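Local coordinates for protein arginine--tRNA ligase (Campylobacter jejuni, PDB 3FNR) that catalyses the ATP-dependent attachment of L-arginine to tRNA(Arg), releasing AMP and diphosphate, as a monomeric class I aminoacyl-tRNA synthetase, at residues Pro336-Tyr339 / Ile340-His344; Ala343-Arg346 / Ile347-Phe351. The protein carries 1 engineered substitution. All blocks are in the same frame, centred on the assembly; numbering follows the deposited sequence.

Contact 1. Residues Pro336-Tyr339 / Ile340-His344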
# COMPACT_ATOMS: atom_id res chain seq x y z
N PRO A 336 -5.81 -9.50 -16.70
CA PRO A 336 -4.57 -10.16 -16.31
C PRO A 336 -4.71 -11.00 -15.05
O PRO A 336 -4.09 -12.04 -14.97
CB PRO A 336 -3.60 -8.99 -16.11
CG PRO A 336 -4.22 -7.83 -16.84
CD PRO A 336 -5.68 -8.03 -16.60
N VAL A 337 -5.53 -10.58 -14.09
CA VAL A 337 -5.75 -11.38 -12.88
C VAL A 337 -6.36 -12.75 -13.21
O VAL A 337 -5.90 -13.77 -12.69
CB VAL A 337 -6.65 -10.66 -11.84
CG1 VAL A 337 -6.52 -11.33 -10.46
CG2 VAL A 337 -6.32 -9.18 -11.77
N TYR A 338 -7.38 -12.75 -14.08
CA TYR A 338 -8.00 -13.99 -14.54
C TYR A 338 -6.96 -14.85 -15.22
O TYR A 338 -6.80 -16.02 -14.89
CB TYR A 338 -9.15 -13.72 -15.54
CG TYR A 338 -9.62 -14.98 -16.27
CD1 TYR A 338 -9.09 -15.34 -17.52
CD2 TYR A 338 -10.59 -15.81 -15.71
CE1 TYR A 338 -9.50 -16.50 -18.17
CE2 TYR A 338 -11.02 -16.97 -16.36
CZ TYR A 338 -10.46 -17.31 -17.59
OH TYR A 338 -10.87 -18.45 -18.24
N TYR A 339 -6.26 -14.23 -16.17
CA TYR A 339 -5.35 -14.90 -17.06
C TYR A 339 -4.18 -15.54 -16.32
O TYR A 339 -3.82 -16.69 -16.60
CB TYR A 339 -4.86 -13.89 -18.10
CG TYR A 339 -4.25 -14.50 -19.35
CD1 TYR A 339 -2.95 -14.18 -19.73
CD2 TYR A 339 -4.97 -15.39 -20.15
CE1 TYR A 339 -2.37 -14.73 -20.87
CE2 TYR A 339 -4.41 -15.95 -21.30
CZ TYR A 339 -3.10 -15.61 -21.65
OH TYR A 339 -2.52 -16.13 -22.78
N ILE A 340 -3.64 -14.82 -15.33
CA ILE A 340 -2.55 -15.33 -14.51
C ILE A 340 -3.05 -16.46 -13.62
O ILE A 340 -2.44 -17.52 -13.57
CB ILE A 340 -1.83 -14.21 -13.70
CG1 ILE A 340 -1.17 -13.20 -14.64
CG2 ILE A 340 -0.79 -14.81 -12.78
CD1 ILE A 340 -0.92 -11.83 -14.04
N ASN A 341 -4.19 -16.24 -12.95
CA ASN A 341 -4.83 -17.29 -12.15
C ASN A 341 -5.19 -18.53 -12.97
O ASN A 341 -5.06 -19.66 -12.50
CB ASN A 341 -6.11 -16.78 -11.45
CG ASN A 341 -5.87 -16.31 -10.02
OD1 ASN A 341 -5.02 -16.84 -9.30
ND2 ASN A 341 -6.65 -15.33 -9.58
N TYR A 342 -5.63 -18.30 -14.21
CA TYR A 342 -5.98 -19.38 -15.13
C TYR A 342 -4.77 -20.28 -15.42
O TYR A 342 -4.91 -21.50 -15.46
CB TYR A 342 -6.60 -18.85 -16.43
CG TYR A 342 -7.22 -19.93 -17.29
CD1 TYR A 342 -7.95 -20.97 -16.72
CD2 TYR A 342 -7.08 -19.91 -18.68
CE1 TYR A 342 -8.51 -21.97 -17.50
CE2 TYR A 342 -7.63 -20.91 -19.47
CZ TYR A 342 -8.35 -21.93 -18.87
OH TYR A 342 -8.92 -22.92 -19.64
N ALA A 343 -3.59 -19.68 -15.58
CA ALA A 343 -2.34 -20.42 -15.74
C ALA A 343 -2.10 -21.35 -14.56
O ALA A 343 -1.85 -22.54 -14.75
CB ALA A 343 -1.18 -19.46 -15.92
N HIS A 344 -2.22 -20.80 -13.35
CA HIS A 344 -2.03 -21.54 -12.11
C HIS A 344 -3.05 -22.68 -11.95
O HIS A 344 -2.68 -23.80 -11.58
CB HIS A 344 -2.10 -20.58 -10.92
CG HIS A 344 -1.71 -21.20 -9.62
ND1 HIS A 344 -2.62 -21.78 -8.77
CD2 HIS A 344 -0.50 -21.37 -9.04
CE1 HIS A 344 -1.99 -22.27 -7.71
NE2 HIS A 344 -0.70 -22.03 -7.85

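Contact 2. Residues Ala343-Arg346 / Ile347-Phe351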
# COMPACT_ATOMS: atom_id res chain seq x y z
N ALA A 343 -3.59 -19.68 -15.58
CA ALA A 343 -2.34 -20.42 -15.74
C ALA A 343 -2.10 -21.35 -14.56
O ALA A 343 -1.85 -22.54 -14.75
CB ALA A 343 -1.18 -19.46 -15.92
N HIS A 344 -2.22 -20.80 -13.35
CA HIS A 344 -2.03 -21.54 -12.11
C HIS A 344 -3.05 -22.68 -11.95
O HIS A 344 -2.68 -23.80 -11.58
CB HIS A 344 -2.10 -20.58 -10.92
CG HIS A 344 -1.71 -21.20 -9.62
ND1 HIS A 344 -2.62 -21.78 -8.77
CD2 HIS A 344 -0.50 -21.37 -9.04
CE1 HIS A 344 -1.99 -22.27 -7.71
NE2 HIS A 344 -0.70 -22.03 -7.85
N ALA A 345 -4.32 -22.38 -12.24
CA ALA A 345 -5.41 -23.36 -12.17
C ALA A 345 -5.27 -24.48 -13.22
O ALA A 345 -5.56 -25.64 -12.94
CB ALA A 345 -6.75 -22.67 -12.32
N ARG A 346 -4.81 -24.11 -14.41
CA ARG A 346 -4.58 -25.05 -15.50
C ARG A 346 -3.53 -26.10 -15.11
O ARG A 346 -3.67 -27.28 -15.43
CB ARG A 346 -4.19 -24.30 -16.77
CG ARG A 346 -4.70 -24.94 -18.04
CD ARG A 346 -5.46 -23.99 -18.93
NE ARG A 346 -4.63 -23.22 -19.85
CZ ARG A 346 -4.23 -23.63 -21.06
NH1 ARG A 346 -4.56 -24.82 -21.53
NH2 ARG A 346 -3.49 -22.82 -21.80
N ILE A 347 -2.49 -25.65 -14.39
CA ILE A 347 -1.44 -26.53 -13.87
C ILE A 347 -1.99 -27.47 -12.80
O ILE A 347 -1.72 -28.68 -12.82
CB ILE A 347 -0.24 -25.73 -13.29
CG1 ILE A 347 0.48 -24.99 -14.41
CG2 ILE A 347 0.75 -26.65 -12.56
CD1 ILE A 347 1.24 -23.77 -14.01
N HIS A 348 -2.78 -26.92 -11.89
CA HIS A 348 -3.41 -27.71 -10.82
C HIS A 348 -4.30 -28.82 -11.39
O HIS A 348 -4.29 -29.95 -10.88
CB HIS A 348 -4.22 -26.80 -9.89
CG HIS A 348 -4.79 -27.51 -8.71
ND1 HIS A 348 -4.06 -27.76 -7.57
CD2 HIS A 348 -6.03 -28.02 -8.48
CE1 HIS A 348 -4.82 -28.40 -6.69
NE2 HIS A 348 -6.01 -28.57 -7.22
N GLN A 349 -5.03 -28.51 -12.46
CA GLN A 349 -5.92 -29.45 -13.11
C GLN A 349 -5.21 -30.55 -13.90
O GLN A 349 -5.65 -31.70 -13.86
CB GLN A 349 -6.93 -28.72 -14.01
CG GLN A 349 -8.31 -28.52 -13.36
CD GLN A 349 -8.26 -27.86 -11.98
OE1 GLN A 349 -8.39 -28.54 -10.96
NE2 GLN A 349 -8.06 -26.55 -11.96
N VAL A 350 -4.12 -30.21 -14.59
CA VAL A 350 -3.36 -31.22 -15.32
C VAL A 350 -2.70 -32.24 -14.37
O VAL A 350 -2.59 -33.42 -14.71
CB VAL A 350 -2.37 -30.60 -16.39
CG1 VAL A 350 -1.16 -29.95 -15.74
CG2 VAL A 350 -1.92 -31.64 -17.39
N PHE A 351 -2.34 -31.80 -13.17
CA PHE A 351 -1.82 -32.70 -12.14
C PHE A 351 -2.89 -33.66 -11.61
O PHE A 351 -2.59 -34.81 -11.25
CB PHE A 351 -1.23 -31.90 -10.97
CG PHE A 351 0.24 -31.67 -11.08
CD1 PHE A 351 1.14 -32.59 -10.57
CD2 PHE A 351 0.74 -30.53 -11.70
CE1 PHE A 351 2.51 -32.38 -10.67
CE2 PHE A 351 2.11 -30.31 -11.80
CZ PHE A 351 2.99 -31.24 -11.28

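Contact 1. Residues Pro336-Tyr339 / Ile340-His344
Tyr338 and Tyr342, one helical turn apart, illustrate how two long side chains of the same helix can travel together without forming a full ring stack. Each has CG anti to its own backbone N (chi1 168° and -169°), which sends both rings the same way along the helix. The planes are inclined by 23° and the centroids lie 5.4 Å apart, but the rings are displaced too far for more than marginal overlap. What meets the Tyr342 face is instead the phenol oxygen: Tyr338 OH sits over the centre of that ring, 3.9 Å above its plane. In return, Tyr342 CB lies over the rim of the Tyr338 face, 4.1 Å from Tyr338 CE1. Backbone bonding draws the two residues together as well, Tyr342 N reaching Tyr338 O at 2.7 Å.

Ile340 makes the aliphatic part of the contact. With CG1 beside the backbone N, it turns its outer branch back toward Pro336; CG1 is 3.2 Å from Pro336 O, and CD1 faces Pro336 CB at 4.4 Å. Val337 and Asn341 run alongside each other, with Val337 CG1 4.1 Å from Asn341 ND2, while Asn341 OD1 takes a hydrogen bond from Lys451 N. Tyr339 O is gripped twice, by Ala343 N and by His411 NE2, and the His411 ring also meets the Tyr339 and Tyr342 rings. These i to i+4 pairs characterise the alpha helix 336-353, along which the class I catalytic and DALR anticodon-binding regions overlap; it packs on catalytic-region helix 305-311 and on helices 398-416 and 425-445.

Contact 2. Residues Ala343-Arg346 / Ile347-Phe351
Gln349 bends at chi2 (53°), which folds its carboxamide back over the preceding turn and sets it above Ala345. Its NE2 comes to 2.8 Å from Ala345 O and 4.1 Å from Ala345 CB, yet the first of these approaches has the wrong angle for a hydrogen bond. The carbonyl is served instead by the backbone, Gln349 N donating to Ala345 O at 3.0 Å, and the same NE2 is hydrogen-bonded to Asn452 O. The fold of the chain thus presents the carboxamide to the C-terminal segment while its carbon atoms cover the carbonyl of Ala345.

On another side of the helix, Ile347 turns CG1 beside its backbone N (chi1 -67°), and the branch reaches back along the helix; CG1 and CD1 each stand 3.4 Å from Ala343 O. The same oxygen receives Ile347 N at 3.2 Å, so this carbonyl is both bonded and covered by one residue. Beyond it, the side chain packs on Phe410 and Phe432.

Arg346, bent at chi2 and chi3, carries its guanidinium group toward helix 398-416, where NH2 is hydrogen-bonded to Asn415 OD1 and His411 ND1, whereas its backbone O stays in the helix and accepts from Val350 N at 3.1 Å. Val350 CB and CG1 both lie against that oxygen. His344 and His348, also a turn apart, both touch Asn452, and His344 ND1 is bonded to Lys451 O. The pattern is that of a bundle helix in a DALR anticodon-binding domain: isoleucine and valine meet helices 398-416 and 425-445, while polar groups bind the C-terminal segment and helix 398-416.

In the fold
Contacts 1 and 2 are successive portions of helix 336-353, with centres 11 Å apart, and they share Ala343 and His344. The isoleucine conformation of contact 1 recurs seven residues, two turns, later in contact 2, Ile340 and Ile347 both turning toward helices 398-416 and 425-445. His411 spans the pair, meeting Tyr339 and Tyr342 in the first and Arg346 in the second, and the 450-453 segment likewise runs past both. Contact 1 also touches helix 305-311; contact 2 lies farther out, its centre about 30 Å from the chain centre against about 22 Å. A sulfate, probably from the crystallisation liquor, lies about 4 Å from the Val350 side chain.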